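Local coordinates for protein Pcdhgb2 (Mus musculus, PDB 5SZR) that probably mediates calcium-dependent cell adhesion and may help establish and maintain specific neuronal connections, present here as extracellular cadherin domains 3 to 6, at residues F55-D58 / E63-T66; F380-G383 / E388-T391; V237-P242 / L295-H300; C147-L150 / V156-S159; D284-R289 / N319-R324. All blocks are in the same frame, centred on the assembly; numbering follows the deposited sequence.

Interaction 1: F55-D58 / E63-T66; sequences FNLD and EITT
L57 lays its CD1 methyl against CG1 of I64, 3.7 Å away, the two chains slanting past each other on the face of the sheet that also carries them onto L80 and V82 of strand 77-85. With its CG anti to the backbone N (chi1 170°), the leucine sends a methyl back over the neighbouring strand. The other branch of I64, CG2, meets the ring of F55, whose CD1 is 4.2 Å from it. That ring also approaches T66 at an oblique angle, CE1 to CG2 4.1 Å, and it packs edge-to-face with Y78. Segments 55-58 and 63-66 form a beta hairpin in the first cadherin domain of the chain, its strand 55-57 lying at the edge of a three-stranded antiparallel sheet in which 63-66 is the middle strand, bonded on its far side to V24 and L25. N56 and T65 make the hydrogen-bonded pair: N56 N reaches T65 O at 2.7 Å, nearly straight at 169°, and T65 N returns to N56 O at 3.1 Å. Nearer the turn, D58 N binds E63 O at 3.0 Å, while the D58 carboxylate is engaged inside the turn, by R60 N and T61 OG1. On the face of N56 and T65 a water donates to N56 O at 3.2 Å and joins it to T65 OG1, 2.9 Å from the water.

Interaction 2: F380-G383 / E388-T391; sequences FSLG and EVRT
F380 brings the edge of its ring to R390 O, near the ring plane with CD1 3.6 Å from the oxygen, and rests CE1 on T391 CG2 at 3.8 Å. This is a beta hairpin in the last cadherin domain of the chain, strand 380-382 bordering a four-stranded antiparallel sheet. Beyond the ring, L382 CD1 touches V389 CG2 at 3.8 Å; both residues reach into the sandwich, onto V407 and L405 of strand 402-410. The backbone sets this register. S381 and R390 are the hydrogen-bonded pair, S381 N to R390 O being 2.7 Å long, and the ladder continues through G383 N to E388 O at the turn. On the opposite face S381 holds OG between its backbone N and carbonyl carbon (chi1 72°), where two waters meet it. One of them donates to T391 O, tying the serine to the partner strand; the other lies close to E388 O. Further out, R390 runs extended from CG to NE and points NH1 at G348 O. Its other nitrogens close a side-on salt bridge within the strand: NE and NH2 both bind E388 OE1 at 3.0 Å, from the same face of the carboxylate and well above its plane.

Interaction 3: V237-P242 / L295-H300; sequences VSASDP and LQARDH. With CA (calcium ion), chain O; MAN (alpha-D-mannopyranose), chain Y; NAG (2-acetamido-2-deoxy-beta-D-glucopyranose), chain E.
One calcium ion draws D241 and D299 together: D241 holds it with both carboxylate oxygens, OD2 at 2.5 Å, and D299 adds OD2 at 2.6 Å. The side chains cross at about a right angle, with the carboxylate planes 61° apart, and D241 OD2 stands 3.5 Å from D299 OD2; the metal between them probably offsets the like charges. N209, N211, D243 and N247 supply the other ligands, making this a calcium site at the junction with the preceding cadherin domain. D299 tucks CG between its backbone N and carbonyl carbon (chi1 67°), and its second oxygen, OD1, accepts from L305 N, which, with the calcium on OD2, helps hold the carboxylate's rotation. Away from the metal the contact becomes apolar. A239 CB meets A297 CB at 3.7 Å, and V237 CG1 lies 4.1 Å from L295 CD2. On the other side of its strand S238 points away and carries an O-linked mannose, OG to C1 1.4 Å. The contact runs along strands 232-240 and 290-299 of the beta sandwich's two facing sheets, D241 just past the first; F215 of strand 214-215 packs on both alanines, and M311 of strand 306-316 lies against V237 and L295.

Interaction 4: C147-L150 / V156-S159; sequences CHVL and VLKS
L157 swings CG opposite its carbonyl carbon (chi1 -85°), and V149 places CG2 in the equivalent position while CG1 stands anti to the backbone N (chi1 173°); these settings bring the leucine branch point and a valine methyl together. V149 CG2 comes within 3.6 Å of L157 CG, the side chains slanting across one another. The contact closes one margin of a cadherin beta sandwich: strand 145-149 is the outermost strand of one sheet and strand 155-159 the outermost strand of the other. They run antiparallel in direction, 155° apart, yet their axes come no nearer than 6.7 Å, and the joint is made by side chains instead of a backbone ladder. Backbone hydrogen bonds tie each segment to its own sheet, H148 with V186 and L150 with T184 on one side, V156 with V168 and K158 with K166 on the other. L167 is touched by both V149 and L157, and V183 also packs on V149. H148 points away from the partner strand, its ND1 making a weak hydrogen bond to V186 O. C147 faces inward again, beside A187. L157 reaches on from V149 to the cysteine: CD1 rests on C147 CB at 3.6 Å and lies 3.9 Å from H148 N.

Interaction 5: D284-R289 / N319-R324; sequences DHEQLR and NDNAPR. With CA (calcium ion), chain P; CA (calcium ion), chain Q; CA (calcium ion), chain R.
The carboxylate of E286 and the amide of N321 approach from opposite directions with their planes 73° apart, OE1 and ND2 separated by 3.6 Å without a hydrogen bond. E286 OE2 also sits in the plane of the H285 ring, at its edge. What joins the segments is metal. E286 OE1 bridges two calcium ions, 2.3 Å from the one in chain P and 2.8 Å from the one in chain Q, and OE2 binds the latter at 2.4 Å. A bend at chi2 (68°) folds the glutamate into this position. D320 spans the same pair from the other side of the contact, OD2 to the chain P calcium at 2.3 Å and OD1 to the chain Q calcium at 2.4 Å; N227 is a further polar partner of D320. These are the cadherin DXE and DXNDN calcium motifs, D284 to E286 and D317 to N321, which meet at the junction between the last two domains of the chain. E226 contributes to both sites, while D317, R318 and D360 complete the chain Q ion. D284 gives OD1 to the chain P ion as well, and that atom closes an Asx turn by accepting E286 N at 3.2 Å, from well above the carboxylate plane. A water on the same ion accepts from N321 ND2 at 3.2 Å, giving the amide an indirect hold on the metal. The third calcium, in chain R, takes N319 OD1 and N321 O; D360, N364 and D411 of the following domain add their oxygens.

Interactions 1 and 2 are equivalent hairpins at opposite ends of the elongated chain, their centres 144 Å apart, and both combine backbone ladders with partly buried apolar faces. Interactions 3 and 4 join the facing sheets of two successive sandwiches through side chains: interaction 3 is buried and ends in a calcium site, whereas interaction 4 lies at the surface and is purely apolar. Interaction 5 links loops instead of strands and relies almost wholly on metal. Its segment 284-289 belongs to the same domain as interaction 3, about 37 Å away between the centres of the two contacts, so that domain carries calcium at both ends. The hairpins rely on backbone bonds, interaction 4 on apolar side chains, and the junction contacts largely on calcium.

Interaction 1: F55-D58 / E63-T66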
# COMPACT_ATOMS: atom_id res chain seq x y z
N PHE A 55 56.83 35.86 14.35
CA PHE A 55 57.07 37.23 14.80
C PHE A 55 58.24 37.86 14.06
O PHE A 55 59.20 37.18 13.66
CB PHE A 55 57.34 37.27 16.31
CG PHE A 55 56.23 36.71 17.14
CD1 PHE A 55 55.16 37.50 17.50
CD2 PHE A 55 56.27 35.40 17.57
CE1 PHE A 55 54.13 36.98 18.27
CE2 PHE A 55 55.25 34.87 18.34
CZ PHE A 55 54.18 35.67 18.69
N ASN A 56 58.16 39.17 13.89
CA ASN A 56 59.22 39.97 13.29
C ASN A 56 59.72 40.98 14.32
O ASN A 56 58.93 41.73 14.89
CB ASN A 56 58.74 40.69 12.03
CG ASN A 56 59.79 41.59 11.43
OD1 ASN A 56 59.86 42.78 11.74
ND2 ASN A 56 60.63 41.03 10.56
N LEU A 57 61.03 40.98 14.55
CA LEU A 57 61.66 41.89 15.50
C LEU A 57 62.50 42.90 14.73
O LEU A 57 63.47 42.52 14.06
CB LEU A 57 62.52 41.12 16.51
CG LEU A 57 63.43 41.98 17.40
CD1 LEU A 57 62.60 42.99 18.19
CD2 LEU A 57 64.25 41.11 18.34
N ASP A 58 62.14 44.17 14.83
CA ASP A 58 62.94 45.23 14.23
C ASP A 58 64.29 45.31 14.93
O ASP A 58 64.36 45.57 16.13
CB ASP A 58 62.21 46.57 14.33
CG ASP A 58 62.81 47.64 13.43
OD1 ASP A 58 64.02 47.59 13.15
OD2 ASP A 58 62.06 48.54 13.00
N GLU A 63 60.58 47.06 17.92
CA GLU A 63 59.16 46.75 17.79
C GLU A 63 58.98 45.30 17.36
O GLU A 63 59.75 44.78 16.54
CB GLU A 63 58.49 47.68 16.78
CG GLU A 63 58.46 49.14 17.18
CD GLU A 63 57.68 49.99 16.20
OE1 GLU A 63 56.47 49.72 16.01
OE2 GLU A 63 58.26 50.93 15.61
N ILE A 64 57.96 44.65 17.91
CA ILE A 64 57.66 43.25 17.61
C ILE A 64 56.26 43.19 17.02
O ILE A 64 55.30 43.65 17.65
CB ILE A 64 57.77 42.36 18.86
CG1 ILE A 64 59.18 42.43 19.43
CG2 ILE A 64 57.39 40.93 18.52
CD1 ILE A 64 59.34 41.64 20.68
N THR A 65 56.14 42.61 15.83
CA THR A 65 54.87 42.43 15.17
C THR A 65 54.76 40.99 14.67
O THR A 65 55.77 40.33 14.42
CB THR A 65 54.68 43.39 14.00
OG1 THR A 65 55.76 43.23 13.07
CG2 THR A 65 54.64 44.83 14.48
N THR A 66 53.53 40.52 14.54
CA THR A 66 53.31 39.24 13.87
C THR A 66 53.55 39.41 12.38
O THR A 66 53.35 40.49 11.81
CB THR A 66 51.89 38.73 14.12
OG1 THR A 66 50.94 39.59 13.48
CG2 THR A 66 51.59 38.68 15.61
O HOH W 1 58.02 44.72 14.10

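Interaction 2: F380-G383 / E388-T391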
# COMPACT_ATOMS: atom_id res chain seq x y z
N PHE A 380 -65.76 -23.65 -31.60
CA PHE A 380 -65.12 -23.97 -30.33
C PHE A 380 -64.16 -22.86 -29.95
O PHE A 380 -63.52 -22.24 -30.81
CB PHE A 380 -64.36 -25.29 -30.41
CG PHE A 380 -65.23 -26.49 -30.64
CD1 PHE A 380 -65.97 -27.04 -29.61
CD2 PHE A 380 -65.31 -27.07 -31.90
CE1 PHE A 380 -66.77 -28.15 -29.82
CE2 PHE A 380 -66.11 -28.18 -32.12
CZ PHE A 380 -66.85 -28.72 -31.08
N SER A 381 -64.05 -22.61 -28.65
CA SER A 381 -63.07 -21.69 -28.10
C SER A 381 -62.04 -22.48 -27.30
O SER A 381 -62.32 -23.57 -26.79
CB SER A 381 -63.73 -20.63 -27.21
OG SER A 381 -64.17 -21.20 -26.00
N LEU A 382 -60.84 -21.90 -27.18
CA LEU A 382 -59.72 -22.54 -26.50
C LEU A 382 -59.12 -21.54 -25.52
O LEU A 382 -58.58 -20.51 -25.93
CB LEU A 382 -58.68 -23.03 -27.50
CG LEU A 382 -57.42 -23.66 -26.90
CD1 LEU A 382 -57.79 -24.88 -26.06
CD2 LEU A 382 -56.43 -24.04 -27.99
N GLY A 383 -59.23 -21.84 -24.23
CA GLY A 383 -58.71 -20.96 -23.19
C GLY A 383 -57.23 -20.70 -23.32
O GLY A 383 -56.42 -21.64 -23.25
N GLU A 388 -58.91 -25.06 -21.80
CA GLU A 388 -60.27 -25.59 -21.81
C GLU A 388 -60.87 -25.42 -23.20
O GLU A 388 -60.84 -24.33 -23.77
CB GLU A 388 -61.13 -24.87 -20.77
CG GLU A 388 -60.60 -24.99 -19.35
CD GLU A 388 -61.33 -24.07 -18.38
OE1 GLU A 388 -62.11 -23.22 -18.84
OE2 GLU A 388 -61.12 -24.21 -17.15
N VAL A 389 -61.40 -26.52 -23.74
CA VAL A 389 -62.04 -26.52 -25.04
C VAL A 389 -63.54 -26.46 -24.81
O VAL A 389 -64.15 -27.42 -24.32
CB VAL A 389 -61.66 -27.77 -25.85
CG1 VAL A 389 -62.44 -27.82 -27.16
CG2 VAL A 389 -60.16 -27.80 -26.09
N ARG A 390 -64.15 -25.33 -25.16
CA ARG A 390 -65.58 -25.12 -24.95
C ARG A 390 -66.26 -24.81 -26.27
O ARG A 390 -65.64 -24.34 -27.23
CB ARG A 390 -65.83 -23.98 -23.95
CG ARG A 390 -65.30 -24.29 -22.55
CD ARG A 390 -65.30 -23.09 -21.62
NE ARG A 390 -64.76 -23.45 -20.32
CZ ARG A 390 -65.49 -23.85 -19.28
NH1 ARG A 390 -66.81 -23.93 -19.39
NH2 ARG A 390 -64.91 -24.17 -18.13
N THR A 391 -67.56 -25.09 -26.33
CA THR A 391 -68.37 -24.57 -27.42
C THR A 391 -68.55 -23.07 -27.24
O THR A 391 -68.74 -22.59 -26.12
CB THR A 391 -69.74 -25.26 -27.48
OG1 THR A 391 -70.48 -24.96 -26.29
CG2 THR A 391 -69.58 -26.78 -27.60
O HOH W 2 -62.60 -22.52 -24.07
O HOH W 3 -67.01 -20.30 -25.40

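Interaction 3: V237-P242 / L295-H300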
# COMPACT_ATOMS: atom_id res chain seq x y z
N VAL A 237 -12.58 -13.46 -8.28
CA VAL A 237 -12.36 -12.78 -7.01
C VAL A 237 -10.99 -12.11 -7.03
O VAL A 237 -10.07 -12.56 -7.73
CB VAL A 237 -12.49 -13.75 -5.82
CG1 VAL A 237 -13.88 -14.39 -5.80
CG2 VAL A 237 -11.41 -14.82 -5.88
N SER A 238 -10.86 -11.02 -6.28
CA SER A 238 -9.60 -10.30 -6.19
C SER A 238 -9.46 -9.72 -4.79
O SER A 238 -10.41 -9.13 -4.27
CB SER A 238 -9.51 -9.18 -7.24
OG SER A 238 -8.28 -8.48 -7.15
N ALA A 239 -8.29 -9.89 -4.19
CA ALA A 239 -7.96 -9.29 -2.91
C ALA A 239 -6.66 -8.50 -3.03
O ALA A 239 -5.81 -8.82 -3.86
CB ALA A 239 -7.84 -10.34 -1.80
N SER A 240 -6.53 -7.47 -2.21
CA SER A 240 -5.35 -6.62 -2.19
C SER A 240 -4.60 -6.78 -0.88
O SER A 240 -5.16 -7.20 0.14
CB SER A 240 -5.73 -5.15 -2.41
OG SER A 240 -6.66 -4.72 -1.42
N ASP A 241 -3.32 -6.43 -0.91
CA ASP A 241 -2.43 -6.59 0.24
C ASP A 241 -1.28 -5.61 0.11
O ASP A 241 -0.43 -5.76 -0.77
CB ASP A 241 -1.93 -8.04 0.32
CG ASP A 241 -1.24 -8.36 1.64
OD1 ASP A 241 -0.34 -7.61 2.06
OD2 ASP A 241 -1.60 -9.39 2.25
N PRO A 242 -1.20 -4.58 0.98
CA PRO A 242 -0.20 -3.53 0.78
C PRO A 242 1.22 -3.94 1.15
O PRO A 242 2.15 -3.16 0.88
CB PRO A 242 -0.69 -2.41 1.71
CG PRO A 242 -1.36 -3.13 2.82
CD PRO A 242 -2.02 -4.35 2.18
N LEU A 295 -14.65 -18.66 -0.28
CA LEU A 295 -13.29 -18.59 -0.79
C LEU A 295 -12.38 -17.89 0.22
O LEU A 295 -12.84 -17.17 1.11
CB LEU A 295 -13.24 -17.85 -2.14
CG LEU A 295 -14.09 -18.45 -3.26
CD1 LEU A 295 -15.47 -17.81 -3.30
CD2 LEU A 295 -13.39 -18.32 -4.61
N GLN A 296 -11.08 -18.12 0.07
CA GLN A 296 -10.09 -17.57 0.98
C GLN A 296 -8.93 -16.97 0.19
O GLN A 296 -8.45 -17.58 -0.76
CB GLN A 296 -9.56 -18.62 1.95
CG GLN A 296 -8.41 -18.12 2.82
CD GLN A 296 -7.91 -19.16 3.80
OE1 GLN A 296 -8.39 -19.24 4.93
NE2 GLN A 296 -6.93 -19.95 3.37
N ALA A 297 -8.50 -15.78 0.60
CA ALA A 297 -7.29 -15.15 0.09
C ALA A 297 -6.22 -15.21 1.17
O ALA A 297 -6.47 -14.83 2.31
CB ALA A 297 -7.54 -13.69 -0.31
N ARG A 298 -5.03 -15.67 0.79
CA ARG A 298 -3.96 -15.95 1.73
C ARG A 298 -2.67 -15.33 1.20
O ARG A 298 -2.36 -15.47 0.01
CB ARG A 298 -3.80 -17.46 1.90
CG ARG A 298 -2.87 -17.89 3.01
CD ARG A 298 -2.80 -19.40 3.06
NE ARG A 298 -2.31 -19.87 4.35
CZ ARG A 298 -3.06 -19.99 5.43
NH1 ARG A 298 -2.53 -20.42 6.57
NH2 ARG A 298 -4.35 -19.67 5.38
N ASP A 299 -1.92 -14.64 2.07
CA ASP A 299 -0.63 -14.14 1.63
C ASP A 299 0.46 -15.18 1.93
O ASP A 299 0.21 -16.20 2.57
CB ASP A 299 -0.30 -12.78 2.26
CG ASP A 299 -0.08 -12.83 3.78
OD1 ASP A 299 0.43 -13.84 4.32
OD2 ASP A 299 -0.39 -11.82 4.44
N HIS A 300 1.66 -14.91 1.44
CA HIS A 300 2.79 -15.82 1.59
C HIS A 300 3.84 -15.27 2.55
O HIS A 300 5.05 -15.35 2.30
CB HIS A 300 3.41 -16.14 0.23
CG HIS A 300 2.55 -16.99 -0.64
ND1 HIS A 300 2.34 -18.33 -0.41
CD2 HIS A 300 1.83 -16.68 -1.75
CE1 HIS A 300 1.54 -18.82 -1.34
NE2 HIS A 300 1.21 -17.84 -2.16
CA CA O . 0.27 -9.33 3.92
C1 MAN Y . -8.24 -7.42 -8.13
C2 MAN Y . -6.88 -7.77 -8.76
C3 MAN Y . -5.76 -7.58 -7.74
C4 MAN Y . -5.82 -6.21 -7.06
C5 MAN Y . -7.23 -5.91 -6.51
C6 MAN Y . -7.36 -4.47 -6.04
O2 MAN Y . -6.56 -6.87 -9.84
O3 MAN Y . -4.48 -7.76 -8.33
O4 MAN Y . -4.91 -6.19 -5.98
O5 MAN Y . -8.23 -6.13 -7.54
O6 MAN Y . -8.60 -4.33 -5.35
C1 NAG E . -11.10 -18.20 7.15
C2 NAG E . -10.20 -17.93 8.34
C3 NAG E . -9.15 -19.03 8.44
C4 NAG E . -9.81 -20.40 8.44
C5 NAG E . -10.81 -20.53 7.28
C6 NAG E . -11.64 -21.79 7.31
C7 NAG E . -10.07 -15.53 8.84
C8 NAG E . -9.30 -14.26 8.64
N2 NAG E . -9.58 -16.62 8.24
O3 NAG E . -8.36 -18.85 9.61
O4 NAG E . -8.82 -21.42 8.31
O5 NAG E . -11.74 -19.43 7.31
O6 NAG E . -11.11 -22.74 8.22
O7 NAG E . -11.09 -15.57 9.52

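Interaction 4: C147-L150 / V156-S159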
# COMPACT_ATOMS: atom_id res chain seq x y z
N CYS A 147 23.44 18.65 20.76
CA CYS A 147 22.69 18.21 19.60
C CYS A 147 21.20 18.20 19.88
O CYS A 147 20.75 18.09 21.02
CB CYS A 147 23.13 16.82 19.16
SG CYS A 147 24.81 16.70 18.59
N HIS A 148 20.43 18.29 18.79
CA HIS A 148 18.99 18.08 18.83
C HIS A 148 18.55 17.67 17.43
O HIS A 148 19.27 17.87 16.45
CB HIS A 148 18.24 19.34 19.30
CG HIS A 148 18.31 20.48 18.34
ND1 HIS A 148 19.44 20.78 17.61
CD2 HIS A 148 17.37 21.40 17.98
CE1 HIS A 148 19.20 21.84 16.85
NE2 HIS A 148 17.96 22.23 17.06
N VAL A 149 17.36 17.09 17.36
CA VAL A 149 16.79 16.60 16.11
C VAL A 149 15.77 17.61 15.62
O VAL A 149 14.99 18.15 16.41
CB VAL A 149 16.16 15.21 16.31
CG1 VAL A 149 15.41 14.76 15.05
CG2 VAL A 149 17.22 14.20 16.69
N LEU A 150 15.77 17.87 14.31
CA LEU A 150 14.74 18.71 13.73
C LEU A 150 13.49 17.90 13.44
O LEU A 150 13.55 16.71 13.09
CB LEU A 150 15.24 19.37 12.44
CG LEU A 150 16.35 20.41 12.61
CD1 LEU A 150 16.77 20.97 11.26
CD2 LEU A 150 15.91 21.53 13.55
N VAL A 156 14.09 10.57 18.83
CA VAL A 156 14.53 11.32 19.99
C VAL A 156 16.00 11.02 20.24
O VAL A 156 16.46 9.89 20.04
CB VAL A 156 13.68 10.99 21.23
CG1 VAL A 156 14.21 11.70 22.47
CG2 VAL A 156 12.23 11.38 20.99
N LEU A 157 16.75 12.04 20.68
CA LEU A 157 18.15 11.89 21.05
C LEU A 157 18.26 11.62 22.54
O LEU A 157 17.78 12.42 23.36
CB LEU A 157 18.95 13.14 20.69
CG LEU A 157 19.50 13.27 19.28
CD1 LEU A 157 20.50 14.42 19.23
CD2 LEU A 157 20.13 11.97 18.80
N LYS A 158 18.90 10.51 22.90
CA LYS A 158 19.19 10.19 24.29
C LYS A 158 20.68 10.40 24.54
O LYS A 158 21.51 9.91 23.77
CB LYS A 158 18.78 8.75 24.62
CG LYS A 158 17.34 8.40 24.27
CD LYS A 158 16.34 9.09 25.19
CE LYS A 158 14.94 8.52 24.97
NZ LYS A 158 13.92 9.15 25.85
N SER A 159 21.01 11.12 25.61
CA SER A 159 22.39 11.44 25.94
C SER A 159 22.89 10.45 26.98
O SER A 159 22.50 10.52 28.15
CB SER A 159 22.50 12.88 26.45
OG SER A 159 23.85 13.25 26.63

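Interaction 5: D284-R289 / N319-R324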
# COMPACT_ATOMS: atom_id res chain seq x y z
N ASP A 284 -27.47 -27.59 -14.22
CA ASP A 284 -28.83 -27.92 -14.63
C ASP A 284 -29.78 -27.24 -13.64
O ASP A 284 -29.91 -27.69 -12.50
CB ASP A 284 -29.04 -29.44 -14.66
CG ASP A 284 -30.46 -29.84 -15.02
OD1 ASP A 284 -31.24 -29.01 -15.53
OD2 ASP A 284 -30.80 -31.03 -14.80
N HIS A 285 -30.43 -26.16 -14.09
CA HIS A 285 -31.30 -25.39 -13.21
C HIS A 285 -32.41 -26.24 -12.61
O HIS A 285 -32.88 -25.96 -11.50
CB HIS A 285 -31.90 -24.21 -13.99
CG HIS A 285 -32.96 -23.46 -13.24
ND1 HIS A 285 -32.68 -22.41 -12.40
CD2 HIS A 285 -34.30 -23.61 -13.22
CE1 HIS A 285 -33.80 -21.94 -11.89
NE2 HIS A 285 -34.80 -22.65 -12.37
N GLU A 286 -32.83 -27.29 -13.31
CA GLU A 286 -33.90 -28.13 -12.81
C GLU A 286 -33.45 -29.02 -11.65
O GLU A 286 -34.30 -29.46 -10.86
CB GLU A 286 -34.47 -28.97 -13.95
CG GLU A 286 -35.46 -28.21 -14.85
CD GLU A 286 -34.81 -27.11 -15.68
OE1 GLU A 286 -33.79 -27.37 -16.33
OE2 GLU A 286 -35.34 -25.98 -15.67
N GLN A 287 -32.15 -29.29 -11.52
CA GLN A 287 -31.65 -30.05 -10.38
C GLN A 287 -31.26 -29.14 -9.22
O GLN A 287 -31.61 -29.43 -8.07
CB GLN A 287 -30.46 -30.92 -10.80
CG GLN A 287 -30.84 -32.13 -11.64
CD GLN A 287 -31.82 -33.05 -10.94
OE1 GLN A 287 -31.64 -33.39 -9.77
NE2 GLN A 287 -32.86 -33.46 -11.65
N LEU A 288 -30.56 -28.05 -9.49
CA LEU A 288 -30.09 -27.15 -8.43
C LEU A 288 -30.14 -25.72 -8.92
O LEU A 288 -29.55 -25.38 -9.95
CB LEU A 288 -28.67 -27.52 -8.00
CG LEU A 288 -28.05 -26.73 -6.84
CD1 LEU A 288 -28.90 -26.88 -5.58
CD2 LEU A 288 -26.64 -27.21 -6.60
N ARG A 289 -30.83 -24.87 -8.17
CA ARG A 289 -30.99 -23.47 -8.54
C ARG A 289 -29.89 -22.58 -8.00
O ARG A 289 -29.62 -21.52 -8.59
CB ARG A 289 -32.35 -22.95 -8.06
CG ARG A 289 -33.54 -23.61 -8.75
CD ARG A 289 -34.74 -23.73 -7.81
NE ARG A 289 -35.57 -22.54 -7.79
CZ ARG A 289 -36.81 -22.49 -8.27
NH1 ARG A 289 -37.37 -23.57 -8.80
NH2 ARG A 289 -37.50 -21.36 -8.21
N ASN A 319 -34.62 -22.24 -21.47
CA ASN A 319 -35.76 -22.97 -22.01
C ASN A 319 -35.28 -24.23 -22.73
O ASN A 319 -35.34 -24.36 -23.96
CB ASN A 319 -36.59 -22.08 -22.93
CG ASN A 319 -37.93 -22.70 -23.27
OD1 ASN A 319 -38.55 -23.34 -22.42
ND2 ASN A 319 -38.38 -22.54 -24.52
N ASP A 320 -34.78 -25.18 -21.94
CA ASP A 320 -34.30 -26.45 -22.48
C ASP A 320 -35.29 -27.59 -22.29
O ASP A 320 -34.93 -28.76 -22.46
CB ASP A 320 -32.94 -26.81 -21.86
CG ASP A 320 -32.94 -26.76 -20.35
OD1 ASP A 320 -33.89 -26.21 -19.75
OD2 ASP A 320 -31.96 -27.26 -19.74
N ASN A 321 -36.54 -27.28 -21.95
CA ASN A 321 -37.59 -28.29 -21.84
C ASN A 321 -38.81 -27.81 -22.62
O ASN A 321 -39.31 -26.71 -22.38
CB ASN A 321 -37.98 -28.55 -20.38
CG ASN A 321 -36.88 -29.25 -19.62
OD1 ASN A 321 -36.80 -30.48 -19.60
ND2 ASN A 321 -36.02 -28.47 -18.97
N ALA A 322 -39.27 -28.64 -23.56
CA ALA A 322 -40.50 -28.35 -24.27
C ALA A 322 -41.69 -28.80 -23.44
O ALA A 322 -41.61 -29.79 -22.71
CB ALA A 322 -40.52 -29.04 -25.62
N PRO A 323 -42.81 -28.08 -23.51
CA PRO A 323 -44.02 -28.55 -22.83
C PRO A 323 -44.45 -29.90 -23.36
O PRO A 323 -44.18 -30.26 -24.51
CB PRO A 323 -45.06 -27.46 -23.13
CG PRO A 323 -44.50 -26.69 -24.28
CD PRO A 323 -43.02 -26.79 -24.20
N ARG A 324 -45.10 -30.68 -22.50
CA ARG A 324 -45.60 -31.99 -22.87
C ARG A 324 -47.05 -32.15 -22.43
O ARG A 324 -47.43 -31.70 -21.34
CB ARG A 324 -44.73 -33.12 -22.29
CG ARG A 324 -44.27 -32.89 -20.87
CD ARG A 324 -43.06 -33.76 -20.55
NE ARG A 324 -43.40 -35.17 -20.49
CZ ARG A 324 -43.75 -35.80 -19.37
NH1 ARG A 324 -44.04 -37.10 -19.39
NH2 ARG A 324 -43.81 -35.13 -18.22
CA CA P . -31.99 -28.11 -17.58
CA CA Q . -34.54 -25.11 -17.73
CA CA R . -40.12 -24.66 -21.42
O HOH W 4 -33.44 -30.17 -18.24
O HOH W 5 -29.90 -29.15 -18.12